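Local coordinates for uncharacterized protein (Enterococcus faecalis, PDB 4OBI) that is of unknown function but binds a zinc ion through a compact NusG domain II-like (DUF1312) beta domain of a predicted membrane-anchored protein, at residues 60-65 / 85-90; 33-38 / 49-54; 12-17 / 91-96. All coordinates share one frame; numbering follows the deposited sequence.

Interaction 1 of 3, residues 60-65 / 85-90; sequences EANCAD and LPHNLF. With ZN (zinc ion), chain C.
Cys63 and His87 meet beside a zinc site, in van der Waals contact and through a bridging water, with no direct hydrogen bond between the two segments. Cys63 SG lies between the backbone N and the carbonyl carbon (chi1 56°), where it binds the zinc ion at 2.3 Å. The same side chain turns its methylene onto the imidazole: CB sits over one face of the His87 ring, 4.1 Å from the centroid, a CH-pi contact. Pro86 adds an apolar patch beside it, its CB 4.1 Å from Cys63 CB.

His87 touches the site without being a ligand. Its chi1 of -64° sets CG anti to the carbonyl carbon. The ring edge meets the 60-65 loop at Asn62 OD1, which lies near the ring plane, 3.2 Å from His87 CE1, with the amide and ring planes 78° apart. The hydrogen bond of this oxygen is to Tyr46 N; the approach to CE1 is a close contact. Both ring nitrogens have partners: ND1 pairs with Asn47 OD1, and a water in the ring plane, 2.8 Å from NE2, bridges to Asn62 O. The orientation of the imidazole is thus fixed from two sides.

Asp65 acts in the second shell. Its OD1 stays about 4.0 Å from the zinc ion and instead accepts a hydrogen bond from the metal-bound water, while also accepting from Val67 N; the carboxylate probably polarises that water.

Asp68 OD1 and Cys84 SG join Cys63 SG and the water in a four-coordinate Cys2-Asp-water zinc site, its ligands drawn from the loop after strand 55-61, helix 67-71 and strand 82-84.

Interaction 2 of 3, residues 33-38 / 49-54; sequences PHYTYK and IEVDGD
Tyr35 and Val51, facing each other across an antiparallel pairing, illustrate how a hairpin divides its chemistry between two faces. The backbone framework comes first. Tyr35 with Val51 and Tyr37 with Ile49 are hydrogen-bonded pairs, each closed by reciprocal N-H to O bonds; Val51 N to Tyr35 O measures 2.9 Å. Beyond the strand end, Gly53 N still reaches Pro33 O at 3.1 Å, and a water donates to both Pro33 O and Gly53 O. The glycine has a positive phi of 63° where the chain turns away.

Apolar contact marks the face carrying Tyr35, Val51, Tyr37 and Ile49. Tyr35 CG lies between the backbone N and the carbonyl carbon (chi1 56°), and the ring lies alongside Val51, whose CB packs over one face toward the rim, 3.7 Å from Tyr35 CZ. Phe26 of strand 21-28 touches both residues.

Polar contact occupies the other face. His34 NE2 donates to the anti lone pair of Glu50 OE2 at 2.6 Å, nearly in the ring plane, with imidazole and carboxylate planes 31° apart. Glu50 OE1 forms a salt bridge with Arg57, and Asp52 OD2 one with Arg55.

Buried Glu50 therefore has a partner for each carboxylate oxygen, which holds its rotation. The nearby carboxylates of Glu50 and Asp52 might favour a protonated His34, though their arginine partners would offset this.

Interaction 3 of 3, residues 12-17 / 91-96; sequences YQAVLK and ITVEAS
This contact is an antiparallel strand pairing that joins the two ends of the domain: strand 12-18, near the start of the ordered chain, lies beside strand 89-95, near its end, in the middle of a four-stranded sheet. Gln13 with Glu94 and Val15 with Thr92 form the hydrogen-bonded pairs. Val15 N to Thr92 O is 2.7 Å and nearly straight, while the return bond from Thr92 N to Val15 O is longer, at 3.1 Å.

Gln13 and Glu94 repeat the pairing with their side chains. Each has CG between the backbone N and the carbonyl carbon (chi1 63° and 66°), and each chain is extended beyond it. The methylenes meet, Gln13 CG lying 3.6 Å from Glu94 CG, and the polar ends join where Gln13 NE2 donates to the anti lone pair of Glu94 OE2 at 2.9 Å. That oxygen is in the amide plane, although amide and carboxylate planes are 39° apart. Val15 continues this face: its CG2 lies 3.5 Å from Glu94 CD.

The opposite face is apolar. Leu16 CD1 meets Ile91 CG1 at 3.7 Å, and Ala14 CB faces Ile91 CG2. Ile56 of the other sheet touches both Ala14 and Ile91. At the strand end, Tyr12 CB packs 3.7 Å from Val93 CG1, and the ring directs its edge to Ala95 CA; Pro77 lies against both Tyr12 and Val93.

A polar-fringed outer face and an apolar inner one are characteristic of an amphipathic antiparallel sheet, here one of the two layers of this NusG domain II-like beta domain, with the strands nearest the two ends of the ordered chain side by side.

In the fold
Three contacts show how a small beta domain is closed at different levels. Interaction 3 spans the longest stretch of chain and encloses both others, which follow in series, interaction 2 before interaction 1. Interaction 2 lies in the three-stranded sheet and interaction 3 in the four-stranded one; their centres are about 13 Å apart, and Ile49 against Ile91 and Tyr37 against Leu16 join them through the core. Interaction 1, centred about 18 Å from each, spans the two sheets at their zinc-bearing end: strand 55-61 borders strand 46-52, while strand 89-95 continues into interaction 3, where Phe90 meets Lys17. Zinc and apolar packing thus link the same two layers at separate places.

Interaction 1 of 3, residues 60-65 / 85-90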
loop_
_atom_site.group_PDB
_atom_site.type_symbol
_atom_site.label_atom_id
_atom_site.label_comp_id
_atom_site.label_asym_id
_atom_site.label_seq_id
_atom_site.Cartn_x
_atom_site.Cartn_y
_atom_site.Cartn_z
ATOM N N GLU A 60 -5.969 -2.614 -7.142
ATOM C CA GLU A 60 -7.378 -2.888 -7.294
ATOM C C GLU A 60 -8.037 -2.706 -5.934
ATOM O O GLU A 60 -7.408 -2.959 -4.902
ATOM C CB GLU A 60 -7.557 -4.328 -7.808
ATOM C CG GLU A 60 -8.986 -4.754 -8.091
ATOM C CD GLU A 60 -9.090 -6.217 -8.504
ATOM O OE1 GLU A 60 -8.228 -6.689 -9.276
ATOM O OE2 GLU A 60 -10.049 -6.892 -8.064
ATOM N N ALA A 61 -9.294 -2.263 -5.931
ATOM C CA ALA A 61 -10.065 -2.094 -4.694
ATOM C C ALA A 61 -11.557 -1.996 -4.996
ATOM O O ALA A 61 -11.935 -1.841 -6.155
ATOM C CB ALA A 61 -9.602 -0.850 -3.954
ATOM N N ASN A 62 -12.398 -2.085 -3.964
ATOM C CA ASN A 62 -13.859 -1.941 -4.135
ATOM C C ASN A 62 -14.475 -0.843 -3.273
ATOM O O ASN A 62 -15.658 -0.890 -2.947
ATOM C CB ASN A 62 -14.586 -3.260 -3.884
ATOM C CG ASN A 62 -14.440 -3.750 -2.456
ATOM O OD1 ASN A 62 -13.699 -3.180 -1.650
ATOM N ND2 ASN A 62 -15.144 -4.825 -2.141
ATOM N N CYS A 63 -13.663 0.149 -2.916
ATOM C CA CYS A 63 -14.178 1.361 -2.306
ATOM C C CYS A 63 -14.954 2.157 -3.356
ATOM O O CYS A 63 -14.873 1.877 -4.547
ATOM C CB CYS A 63 -13.042 2.202 -1.752
ATOM S SG CYS A 63 -11.802 2.610 -2.991
ATOM N N ALA A 64 -15.702 3.155 -2.902
ATOM C CA ALA A 64 -16.618 3.882 -3.784
ATOM C C ALA A 64 -15.951 4.846 -4.769
ATOM O O ALA A 64 -16.551 5.184 -5.781
ATOM C CB ALA A 64 -17.649 4.626 -2.954
ATOM N N ASP A 65 -14.730 5.303 -4.482
ATOM C CA ASP A 65 -14.078 6.310 -5.339
ATOM C C ASP A 65 -12.771 5.866 -5.992
ATOM O O ASP A 65 -12.242 6.569 -6.857
ATOM C CB ASP A 65 -13.864 7.614 -4.567
ATOM C CG ASP A 65 -13.027 7.432 -3.303
ATOM O OD1 ASP A 65 -12.269 6.444 -3.198
ATOM O OD2 ASP A 65 -13.132 8.296 -2.400
ATOM N N LEU A 85 -9.432 6.152 2.329
ATOM C CA LEU A 85 -10.160 6.625 3.490
ATOM C C LEU A 85 -11.421 5.793 3.826
ATOM O O LEU A 85 -11.662 5.521 4.999
ATOM C CB LEU A 85 -10.477 8.116 3.367
ATOM C CG LEU A 85 -9.260 9.041 3.235
ATOM C CD1 LEU A 85 -9.724 10.483 3.072
ATOM C CD2 LEU A 85 -8.314 8.887 4.417
ATOM N N PRO A 86 -12.195 5.350 2.809
ATOM C CA PRO A 86 -13.361 4.503 3.105
ATOM C C PRO A 86 -13.019 3.194 3.832
ATOM O O PRO A 86 -13.829 2.718 4.624
ATOM C CB PRO A 86 -13.951 4.217 1.714
ATOM C CG PRO A 86 -13.479 5.345 0.869
ATOM C CD PRO A 86 -12.099 5.642 1.368
ATOM N N HIS A 87 -11.836 2.634 3.575
ATOM C CA HIS A 87 -11.408 1.400 4.243
ATOM C C HIS A 87 -10.451 1.652 5.414
ATOM O O HIS A 87 -9.971 0.709 6.047
ATOM C CB HIS A 87 -10.761 0.453 3.237
ATOM C CG HIS A 87 -11.699 -0.030 2.172
ATOM N ND1 HIS A 87 -11.275 -0.788 1.105
ATOM C CD2 HIS A 87 -13.030 0.151 2.001
ATOM C CE1 HIS A 87 -12.305 -1.059 0.323
ATOM N NE2 HIS A 87 -13.384 -0.504 0.848
ATOM N N ASN A 88 -10.187 2.926 5.705
ATOM C CA ASN A 88 -9.260 3.326 6.764
ATOM C C ASN A 88 -7.881 2.663 6.605
ATOM O O ASN A 88 -7.303 2.145 7.570
ATOM C CB ASN A 88 -9.858 3.011 8.134
ATOM C CG ASN A 88 -9.314 3.906 9.228
ATOM O OD1 ASN A 88 -8.679 4.926 8.954
ATOM N ND2 ASN A 88 -9.578 3.543 10.477
ATOM N N LEU A 89 -7.384 2.688 5.374
ATOM C CA LEU A 89 -6.155 2.013 4.983
ATOM C C LEU A 89 -5.151 3.017 4.414
ATOM O O LEU A 89 -5.524 3.892 3.627
ATOM C CB LEU A 89 -6.466 0.939 3.949
ATOM C CG LEU A 89 -5.288 0.195 3.288
ATOM C CD1 LEU A 89 -5.712 -1.222 2.931
ATOM C CD2 LEU A 89 -4.720 0.890 2.055
ATOM N N PHE A 90 -3.880 2.871 4.801
ATOM C CA PHE A 90 -2.824 3.807 4.425
ATOM C C PHE A 90 -1.541 3.050 4.104
ATOM O O PHE A 90 -1.227 2.053 4.753
ATOM C CB PHE A 90 -2.552 4.806 5.560
ATOM C CG PHE A 90 -3.749 5.625 5.928
ATOM C CD1 PHE A 90 -4.669 5.151 6.845
ATOM C CD2 PHE A 90 -3.979 6.853 5.320
ATOM C CE1 PHE A 90 -5.794 5.885 7.155
ATOM C CE2 PHE A 90 -5.103 7.593 5.629
ATOM C CZ PHE A 90 -6.008 7.110 6.557
HETATM ZN ZN ZN C . -10.103 3.405 -1.720
HETATM O O HOH W 1 -15.982 -0.744 -0.097
HETATM O O HOH W 2 -10.434 5.355 -1.714
#

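Interaction 2 of 3, residues 33-38 / 49-54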
loop_
_atom_site.group_PDB
_atom_site.type_symbol
_atom_site.label_atom_id
_atom_site.label_comp_id
_atom_site.label_asym_id
_atom_site.label_seq_id
_atom_site.Cartn_x
_atom_site.Cartn_y
_atom_site.Cartn_z
ATOM N N PRO A 33 11.511 -8.671 -5.712
ATOM C CA PRO A 33 10.408 -9.390 -6.340
ATOM C C PRO A 33 9.160 -8.545 -6.603
ATOM O O PRO A 33 9.016 -7.427 -6.089
ATOM C CB PRO A 33 10.098 -10.507 -5.333
ATOM C CG PRO A 33 10.565 -9.974 -4.028
ATOM C CD PRO A 33 11.801 -9.186 -4.362
ATOM N N HIS A 34 8.274 -9.106 -7.418
ATOM C CA HIS A 34 7.031 -8.462 -7.811
ATOM C C HIS A 34 5.898 -9.406 -7.416
ATOM O O HIS A 34 5.873 -10.564 -7.839
ATOM C CB HIS A 34 7.076 -8.179 -9.320
ATOM C CG HIS A 34 5.765 -7.781 -9.921
ATOM N ND1 HIS A 34 5.352 -8.237 -11.155
ATOM C CD2 HIS A 34 4.783 -6.966 -9.473
ATOM C CE1 HIS A 34 4.169 -7.724 -11.437
ATOM N NE2 HIS A 34 3.801 -6.949 -10.433
ATOM N N TYR A 35 4.987 -8.919 -6.573
ATOM C CA TYR A 35 3.930 -9.759 -6.003
ATOM C C TYR A 35 2.756 -8.919 -5.551
ATOM O O TYR A 35 2.863 -7.692 -5.454
ATOM C CB TYR A 35 4.466 -10.564 -4.816
ATOM C CG TYR A 35 5.087 -9.709 -3.728
ATOM C CD1 TYR A 35 6.423 -9.327 -3.795
ATOM C CD2 TYR A 35 4.335 -9.274 -2.635
ATOM C CE1 TYR A 35 6.997 -8.540 -2.807
ATOM C CE2 TYR A 35 4.905 -8.491 -1.639
ATOM C CZ TYR A 35 6.234 -8.131 -1.727
ATOM O OH TYR A 35 6.810 -7.354 -0.750
ATOM N N THR A 36 1.640 -9.588 -5.268
ATOM C CA THR A 36 0.459 -8.926 -4.737
ATOM C C THR A 36 0.175 -9.418 -3.329
ATOM O O THR A 36 0.501 -10.561 -2.975
ATOM C CB THR A 36 -0.797 -9.141 -5.620
ATOM O OG1 THR A 36 -1.052 -10.546 -5.800
ATOM C CG2 THR A 36 -0.597 -8.491 -6.984
ATOM N N TYR A 37 -0.422 -8.536 -2.539
ATOM C CA TYR A 37 -0.887 -8.850 -1.194
ATOM C C TYR A 37 -2.303 -8.291 -1.040
ATOM O O TYR A 37 -2.528 -7.095 -1.192
ATOM C CB TYR A 37 0.038 -8.214 -0.147
ATOM C CG TYR A 37 -0.478 -8.347 1.269
ATOM C CD1 TYR A 37 -1.351 -7.406 1.808
ATOM C CD2 TYR A 37 -0.091 -9.418 2.066
ATOM C CE1 TYR A 37 -1.835 -7.529 3.106
ATOM C CE2 TYR A 37 -0.563 -9.551 3.361
ATOM C CZ TYR A 37 -1.432 -8.605 3.878
ATOM O OH TYR A 37 -1.893 -8.755 5.165
ATOM N N LYS A 38 -3.253 -9.165 -0.731
ATOM C CA LYS A 38 -4.642 -8.758 -0.618
ATOM C C LYS A 38 -5.032 -8.479 0.832
ATOM O O LYS A 38 -4.960 -9.367 1.688
ATOM C CB LYS A 38 -5.559 -9.832 -1.187
ATOM C CG LYS A 38 -7.032 -9.454 -1.150
ATOM C CD LYS A 38 -7.884 -10.412 -1.964
ATOM C CE LYS A 38 -7.954 -11.787 -1.323
ATOM N NZ LYS A 38 -8.445 -12.820 -2.271
ATOM N N ILE A 49 -2.756 -4.841 -2.804
ATOM C CA ILE A 49 -1.461 -4.175 -2.840
ATOM C C ILE A 49 -0.569 -4.899 -3.857
ATOM O O ILE A 49 -0.573 -6.138 -3.950
ATOM C CB ILE A 49 -0.799 -4.140 -1.435
ATOM C CG1 ILE A 49 -1.470 -3.095 -0.523
ATOM C CG2 ILE A 49 0.678 -3.810 -1.522
ATOM C CD1 ILE A 49 -2.933 -3.310 -0.244
ATOM N N GLU A 50 0.177 -4.121 -4.635
ATOM C CA GLU A 50 1.151 -4.671 -5.568
ATOM C C GLU A 50 2.506 -4.048 -5.286
ATOM O O GLU A 50 2.645 -2.832 -5.306
ATOM C CB GLU A 50 0.740 -4.378 -7.002
ATOM C CG GLU A 50 1.600 -5.078 -8.046
ATOM C CD GLU A 50 1.236 -4.682 -9.460
ATOM O OE1 GLU A 50 0.321 -3.860 -9.640
ATOM O OE2 GLU A 50 1.874 -5.189 -10.405
ATOM N N VAL A 51 3.493 -4.892 -5.016
ATOM C CA VAL A 51 4.864 -4.455 -4.872
ATOM C C VAL A 51 5.620 -4.873 -6.130
ATOM O O VAL A 51 5.529 -6.013 -6.562
ATOM C CB VAL A 51 5.533 -5.070 -3.632
ATOM C CG1 VAL A 51 7.007 -4.680 -3.578
ATOM C CG2 VAL A 51 4.794 -4.650 -2.367
ATOM N N ASP A 52 6.335 -3.931 -6.726
ATOM C CA ASP A 52 7.140 -4.200 -7.914
ATOM C C ASP A 52 8.546 -3.661 -7.676
ATOM O O ASP A 52 8.837 -2.505 -7.968
ATOM C CB ASP A 52 6.503 -3.543 -9.142
ATOM C CG ASP A 52 7.296 -3.778 -10.419
ATOM O OD1 ASP A 52 7.822 -4.896 -10.616
ATOM O OD2 ASP A 52 7.390 -2.834 -11.230
ATOM N N GLY A 53 9.418 -4.510 -7.141
ATOM C CA GLY A 53 10.763 -4.088 -6.773
ATOM C C GLY A 53 10.770 -3.028 -5.680
ATOM O O GLY A 53 10.538 -3.324 -4.512
ATOM N N ASP A 54 11.042 -1.786 -6.068
ATOM C CA ASP A 54 11.190 -0.695 -5.110
ATOM C C ASP A 54 9.993 0.250 -5.102
ATOM O O ASP A 54 10.064 1.336 -4.537
ATOM C CB ASP A 54 12.472 0.087 -5.393
ATOM C CG ASP A 54 12.494 0.707 -6.782
ATOM O OD1 ASP A 54 11.491 0.612 -7.524
ATOM O OD2 ASP A 54 13.522 1.297 -7.134
HETATM O O HOH W 3 10.364 -6.108 -4.079
#

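Interaction 3 of 3, residues 12-17 / 91-96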
loop_
_atom_site.group_PDB
_atom_site.type_symbol
_atom_site.label_atom_id
_atom_site.label_comp_id
_atom_site.label_asym_id
_atom_site.label_seq_id
_atom_site.Cartn_x
_atom_site.Cartn_y
_atom_site.Cartn_z
ATOM N N TYR A 12 14.364 1.609 1.327
ATOM C CA TYR A 12 13.138 2.065 1.961
ATOM C C TYR A 12 12.216 0.896 2.255
ATOM O O TYR A 12 12.442 -0.226 1.802
ATOM C CB TYR A 12 12.439 3.100 1.082
ATOM C CG TYR A 12 13.333 4.268 0.720
ATOM C CD1 TYR A 12 13.847 5.106 1.706
ATOM C CD2 TYR A 12 13.663 4.532 -0.602
ATOM C CE1 TYR A 12 14.672 6.173 1.384
ATOM C CE2 TYR A 12 14.487 5.593 -0.938
ATOM C CZ TYR A 12 14.986 6.413 0.058
ATOM O OH TYR A 12 15.811 7.469 -0.279
ATOM N N GLN A 13 11.188 1.174 3.039
ATOM C CA GLN A 13 10.185 0.181 3.367
ATOM C C GLN A 13 8.814 0.831 3.319
ATOM O O GLN A 13 8.671 2.008 3.663
ATOM C CB GLN A 13 10.475 -0.419 4.747
ATOM C CG GLN A 13 10.416 0.578 5.902
ATOM C CD GLN A 13 11.143 0.093 7.145
ATOM O OE1 GLN A 13 12.025 -0.773 7.077
ATOM N NE2 GLN A 13 10.798 0.668 8.287
ATOM N N ALA A 14 7.814 0.071 2.871
ATOM C CA ALA A 14 6.430 0.535 2.826
ATOM C C ALA A 14 5.661 -0.041 4.002
ATOM O O ALA A 14 5.747 -1.235 4.278
ATOM C CB ALA A 14 5.766 0.122 1.522
ATOM N N VAL A 15 4.914 0.815 4.688
ATOM C CA VAL A 15 4.158 0.435 5.869
ATOM C C VAL A 15 2.664 0.482 5.549
ATOM O O VAL A 15 2.123 1.532 5.194
ATOM C CB VAL A 15 4.468 1.409 7.032
ATOM C CG1 VAL A 15 3.673 1.052 8.283
ATOM C CG2 VAL A 15 5.972 1.438 7.298
ATOM N N LEU A 16 2.006 -0.664 5.690
ATOM C CA LEU A 16 0.580 -0.799 5.444
ATOM C C LEU A 16 -0.160 -0.823 6.770
ATOM O O LEU A 16 0.092 -1.683 7.609
ATOM C CB LEU A 16 0.304 -2.090 4.668
ATOM C CG LEU A 16 -1.160 -2.504 4.479
ATOM C CD1 LEU A 16 -1.915 -1.453 3.689
ATOM C CD2 LEU A 16 -1.238 -3.856 3.791
ATOM N N LYS A 17 -1.069 0.133 6.946
ATOM C CA LYS A 17 -1.823 0.288 8.173
ATOM C C LYS A 17 -3.298 0.264 7.816
ATOM O O LYS A 17 -3.714 0.928 6.858
ATOM C CB LYS A 17 -1.474 1.623 8.828
ATOM C CG LYS A 17 -2.242 1.916 10.103
ATOM C CD LYS A 17 -1.662 3.112 10.845
ATOM C CE LYS A 17 -1.945 4.420 10.129
ATOM N NZ LYS A 17 -1.382 5.588 10.873
ATOM N N ILE A 91 -0.830 3.510 3.087
ATOM C CA ILE A 91 0.498 3.002 2.786
ATOM C C ILE A 91 1.457 4.179 2.732
ATOM O O ILE A 91 1.263 5.103 1.940
ATOM C CB ILE A 91 0.560 2.277 1.435
ATOM C CG1 ILE A 91 -0.409 1.090 1.403
ATOM C CG2 ILE A 91 1.991 1.835 1.150
ATOM C CD1 ILE A 91 -0.613 0.523 0.014
ATOM N N THR A 92 2.471 4.143 3.594
ATOM C CA THR A 92 3.511 5.172 3.582
ATOM C C THR A 92 4.866 4.518 3.375
ATOM O O THR A 92 5.082 3.358 3.727
ATOM C CB THR A 92 3.510 6.038 4.866
ATOM O OG1 THR A 92 4.289 7.223 4.654
ATOM C CG2 THR A 92 4.073 5.285 6.058
ATOM N N VAL A 93 5.775 5.257 2.751
ATOM C CA VAL A 93 7.141 4.795 2.563
ATOM C C VAL A 93 8.017 5.510 3.593
ATOM O O VAL A 93 7.786 6.686 3.911
ATOM C CB VAL A 93 7.636 5.079 1.122
ATOM C CG1 VAL A 93 9.129 4.816 0.991
ATOM C CG2 VAL A 93 6.855 4.238 0.127
ATOM N N GLU A 94 8.997 4.794 4.135
ATOM C CA GLU A 94 9.899 5.359 5.142
ATOM C C GLU A 94 11.278 4.716 5.049
ATOM O O GLU A 94 11.423 3.650 4.463
ATOM C CB GLU A 94 9.308 5.188 6.548
ATOM C CG GLU A 94 9.190 3.740 7.010
ATOM C CD GLU A 94 8.480 3.583 8.353
ATOM O OE1 GLU A 94 7.723 4.489 8.781
ATOM O OE2 GLU A 94 8.683 2.524 8.986
ATOM N N ALA A 95 12.289 5.367 5.624
ATOM C CA ALA A 95 13.640 4.815 5.628
ATOM C C ALA A 95 13.721 3.622 6.574
ATOM O O ALA A 95 12.925 3.500 7.504
ATOM C CB ALA A 95 14.655 5.877 6.023
ATOM N N SER A 96 14.696 2.749 6.337
ATOM C CA SER A 96 14.922 1.581 7.195
ATOM C C SER A 96 15.424 1.956 8.605
ATOM O O SER A 96 15.735 1.076 9.407
ATOM C CB SER A 96 15.884 0.607 6.508
ATOM O OG SER A 96 15.327 0.152 5.281
#